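Local coordinates for acyl-[acyl-carrier-protein]--UDP-N-acetylglucosamine O-acyltransferase (Helicobacter pylori, PDB 1J2Z) that transfers a (3R)-hydroxyacyl chain from acyl carrier protein to UDP-N-acetylglucosamine, the first step of lipid A biosynthesis, at residues V117-D122 against V135-H140. Numbering follows the deposited sequence.
Sequences VHVAHD and VTLAGH. With SOG (octyl 1-thio-beta-D-glucopyranoside), chain B.
The carbonyl oxygen of His118 accepts the backbone N-H of Leu137 at 3.0 Å (O to N), one of four main-chain bonds that join successive coils of the left-handed beta-helix in this hexapeptide-repeat acyltransferase. The two segments run parallel: His118 N also reaches Val135 O, and Ala120 N comes to Leu137 O from above the carbonyl plane, at 3.2 Å and less straight (136° at the hydrogen). At the turn that follows the strands, His140 N bonds to His121 O, 165° at the hydrogen. Into the coil interior, Val119 and Leu137 lie side by side, Val119 CG2 and Leu137 CD1 4.0 Å apart, with Ile125 and Leu131 packed against Leu137. On the outer face, His118 and Thr136 meet Asn133 of the second subunit.

The bound octyl thioglucoside lies across both coils. With CG set between its backbone N and carbonyl carbon (chi1 65°), His121 donates a weak hydrogen bond from ND1 to O3 of the sugar, 3.1 Å long. Gly139 CA makes a CH-pi contact over one face of that imidazole, toward its rim. The edge of the His121 ring meets the face of His140 in an offset T-shaped pair, planes at 88°; both histidines probably bind substrate. Asp122, whose carboxylate is held by Thr98 OG1 and Ile102 N, runs alongside His140 with the two planes nearly parallel, and Asp122 OD2 sits 3.4 Å from His140 CE1.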
ATOM      1  N   VAL A 117      -2.750  -4.957  -5.599  1.00 21.77           N
ATOM      2  CA  VAL A 117      -1.613  -5.722  -6.113  1.00 21.33           C
ATOM      3  C   VAL A 117      -1.101  -5.108  -7.418  1.00 20.17           C
ATOM      4  O   VAL A 117      -1.880  -4.806  -8.318  1.00 17.33           O
ATOM      5  CB  VAL A 117      -1.993  -7.204  -6.389  1.00 23.27           C
ATOM      6  CG1 VAL A 117      -0.924  -7.870  -7.260  1.00 17.82           C
ATOM      7  CG2 VAL A 117      -2.131  -7.964  -5.074  1.00 22.23           C
ATOM      8  N   HIS A 118       0.207  -4.902  -7.514  1.00 16.23           N
ATOM      9  CA  HIS A 118       0.774  -4.362  -8.744  1.00 19.40           C
ATOM     10  C   HIS A 118       1.700  -5.372  -9.409  1.00 17.66           C
ATOM     11  O   HIS A 118       2.606  -5.907  -8.772  1.00 20.57           O
ATOM     12  CB  HIS A 118       1.570  -3.079  -8.495  1.00 16.27           C
ATOM     13  CG  HIS A 118       2.339  -2.618  -9.698  1.00 19.33           C
ATOM     14  ND1 HIS A 118       3.710  -2.485  -9.702  1.00 22.73           N
ATOM     15  CD2 HIS A 118       1.930  -2.312 -10.951  1.00 13.20           C
ATOM     16  CE1 HIS A 118       4.113  -2.119 -10.906  1.00 13.83           C
ATOM     17  NE2 HIS A 118       3.052  -2.007 -11.682  1.00 23.58           N
ATOM     18  N   VAL A 119       1.465  -5.629 -10.688  1.00 18.88           N
ATOM     19  CA  VAL A 119       2.306  -6.547 -11.445  1.00 18.92           C
ATOM     20  C   VAL A 119       3.006  -5.713 -12.510  1.00 14.98           C
ATOM     21  O   VAL A 119       2.370  -5.202 -13.427  1.00 16.04           O
ATOM     22  CB  VAL A 119       1.479  -7.659 -12.109  1.00 16.44           C
ATOM     23  CG1 VAL A 119       2.395  -8.567 -12.940  1.00 20.07           C
ATOM     24  CG2 VAL A 119       0.770  -8.466 -11.041  1.00 14.28           C
ATOM     25  N   ALA A 120       4.319  -5.558 -12.370  1.00 14.55           N
ATOM     26  CA  ALA A 120       5.093  -4.752 -13.310  1.00 17.04           C
ATOM     27  C   ALA A 120       5.314  -5.410 -14.668  1.00 18.96           C
ATOM     28  O   ALA A 120       5.047  -6.599 -14.867  1.00 19.37           O
ATOM     29  CB  ALA A 120       6.446  -4.378 -12.688  1.00 13.90           C
ATOM     30  N   HIS A 121       5.812  -4.609 -15.603  1.00 20.41           N
ATOM     31  CA  HIS A 121       6.083  -5.068 -16.953  1.00 19.85           C
ATOM     32  C   HIS A 121       6.979  -6.298 -16.988  1.00 21.14           C
ATOM     33  O   HIS A 121       7.866  -6.470 -16.143  1.00 21.86           O
ATOM     34  CB  HIS A 121       6.760  -3.955 -17.757  1.00 18.08           C
ATOM     35  CG  HIS A 121       8.115  -3.580 -17.243  1.00 23.22           C
ATOM     36  ND1 HIS A 121       8.311  -2.591 -16.305  1.00 25.99           N
ATOM     37  CD2 HIS A 121       9.342  -4.079 -17.527  1.00 20.80           C
ATOM     38  CE1 HIS A 121       9.601  -2.494 -16.035  1.00 24.64           C
ATOM     39  NE2 HIS A 121      10.248  -3.387 -16.762  1.00 24.30           N
ATOM     40  N   ASP A 122       6.735  -7.152 -17.976  1.00 20.53           N
ATOM     41  CA  ASP A 122       7.529  -8.358 -18.197  1.00 18.79           C
ATOM     42  C   ASP A 122       7.493  -9.442 -17.122  1.00 23.42           C
ATOM     43  O   ASP A 122       8.356 -10.319 -17.101  1.00 19.40           O
ATOM     44  CB  ASP A 122       8.980  -7.958 -18.469  1.00 16.51           C
ATOM     45  CG  ASP A 122       9.109  -7.029 -19.659  1.00 19.44           C
ATOM     46  OD1 ASP A 122       8.773  -7.450 -20.787  1.00 24.19           O
ATOM     47  OD2 ASP A 122       9.536  -5.875 -19.473  1.00 22.92           O
ATOM     48  N   VAL A 135       0.735  -6.694  -2.660  1.00 19.53           N
ATOM     49  CA  VAL A 135       1.969  -7.306  -3.140  1.00 18.46           C
ATOM     50  C   VAL A 135       2.458  -6.468  -4.309  1.00 19.82           C
ATOM     51  O   VAL A 135       1.677  -6.096  -5.185  1.00 17.21           O
ATOM     52  CB  VAL A 135       1.756  -8.767  -3.594  1.00 20.01           C
ATOM     53  CG1 VAL A 135       2.973  -9.260  -4.369  1.00 20.60           C
ATOM     54  CG2 VAL A 135       1.538  -9.654  -2.375  1.00 21.56           C
ATOM     55  N   THR A 136       3.752  -6.167  -4.315  1.00 15.10           N
ATOM     56  CA  THR A 136       4.343  -5.351  -5.362  1.00 20.01           C
ATOM     57  C   THR A 136       5.431  -6.103  -6.114  1.00 22.97           C
ATOM     58  O   THR A 136       6.459  -6.469  -5.543  1.00 18.49           O
ATOM     59  CB  THR A 136       4.950  -4.062  -4.769  1.00 27.82           C
ATOM     60  OG1 THR A 136       3.927  -3.328  -4.081  1.00 31.01           O
ATOM     61  CG2 THR A 136       5.533  -3.192  -5.869  1.00 29.51           C
ATOM     62  N   LEU A 137       5.199  -6.337  -7.400  1.00 20.91           N
ATOM     63  CA  LEU A 137       6.178  -7.040  -8.214  1.00 20.77           C
ATOM     64  C   LEU A 137       6.916  -6.056  -9.110  1.00 20.97           C
ATOM     65  O   LEU A 137       6.294  -5.308  -9.867  1.00 25.39           O
ATOM     66  CB  LEU A 137       5.498  -8.091  -9.097  1.00 25.08           C
ATOM     67  CG  LEU A 137       4.619  -9.169  -8.457  1.00 20.60           C
ATOM     68  CD1 LEU A 137       4.137 -10.123  -9.544  1.00 24.28           C
ATOM     69  CD2 LEU A 137       5.395  -9.933  -7.400  1.00 21.84           C
ATOM     70  N   ALA A 138       8.241  -6.050  -9.015  1.00 20.24           N
ATOM     71  CA  ALA A 138       9.050  -5.187  -9.863  1.00 21.32           C
ATOM     72  C   ALA A 138       9.079  -5.862 -11.238  1.00 19.41           C
ATOM     73  O   ALA A 138       8.431  -6.884 -11.447  1.00 19.83           O
ATOM     74  CB  ALA A 138      10.464  -5.053  -9.294  1.00 18.42           C
ATOM     75  N   GLY A 139       9.839  -5.313 -12.174  1.00 21.49           N
ATOM     76  CA  GLY A 139       9.866  -5.897 -13.503  1.00 23.22           C
ATOM     77  C   GLY A 139      10.613  -7.205 -13.695  1.00 21.97           C
ATOM     78  O   GLY A 139      11.465  -7.579 -12.891  1.00 23.66           O
ATOM     79  N   HIS A 140      10.259  -7.912 -14.764  1.00 18.54           N
ATOM     80  CA  HIS A 140      10.912  -9.164 -15.148  1.00 20.28           C
ATOM     81  C   HIS A 140      10.875 -10.295 -14.123  1.00 24.48           C
ATOM     82  O   HIS A 140      11.803 -11.103 -14.063  1.00 23.47           O
ATOM     83  CB  HIS A 140      12.378  -8.876 -15.500  1.00 18.71           C
ATOM     84  CG  HIS A 140      12.576  -7.629 -16.308  1.00 17.66           C
ATOM     85  ND1 HIS A 140      12.442  -7.596 -17.680  1.00 18.63           N
ATOM     86  CD2 HIS A 140      12.887  -6.365 -15.930  1.00 15.66           C
ATOM     87  CE1 HIS A 140      12.663  -6.368 -18.114  1.00 16.02           C
ATOM     88  NE2 HIS A 140      12.935  -5.600 -17.072  1.00 19.30           N
TER
HETATM   89  C1  SOG B 409      10.583  -1.176 -11.518  0.70 61.56           C
HETATM   90  C2  SOG B 409      10.012  -1.116 -12.957  0.70 58.64           C
HETATM   91  C3  SOG B 409       8.693  -0.331 -12.951  0.70 53.21           C
HETATM   92  C4  SOG B 409       7.716  -1.051 -12.016  0.70 53.09           C
HETATM   93  C5  SOG B 409       8.322  -1.097 -10.590  0.70 55.19           C
HETATM   94  C6  SOG B 409       7.392  -1.827  -9.630  0.70 57.81           C
HETATM   95  C1' SOG B 409      12.762  -1.440 -10.545  0.70 66.77           C
HETATM   96  C2' SOG B 409      13.079  -2.575  -9.591  0.70 61.34           C
HETATM   97  C3' SOG B 409      14.503  -2.479  -9.078  0.70 59.84           C
HETATM   98  C4' SOG B 409      14.830  -3.617  -8.123  0.70 52.20           C
HETATM   99  C5' SOG B 409      16.262  -3.515  -7.614  0.70 48.62           C
HETATM  100  C6' SOG B 409      16.539  -4.567  -6.561  0.70 40.30           C
HETATM  101  C7' SOG B 409      17.956  -4.476  -6.045  0.70 43.17           C
HETATM  102  C8' SOG B 409      18.202  -5.534  -4.996  0.70 37.89           C
HETATM  103  S1  SOG B 409      11.808  -1.925 -11.498  0.70 70.96           S
HETATM  104  O2  SOG B 409      10.946  -0.489 -13.827  0.70 56.14           O
HETATM  105  O3  SOG B 409       8.158  -0.280 -14.258  0.70 55.49           O
HETATM  106  O4  SOG B 409       6.477  -0.364 -11.992  0.70 41.60           O
HETATM  107  O5  SOG B 409       9.601  -1.792 -10.637  0.70 60.73           O
HETATM  108  O6  SOG B 409       6.418  -0.932  -9.127  0.70 61.21           O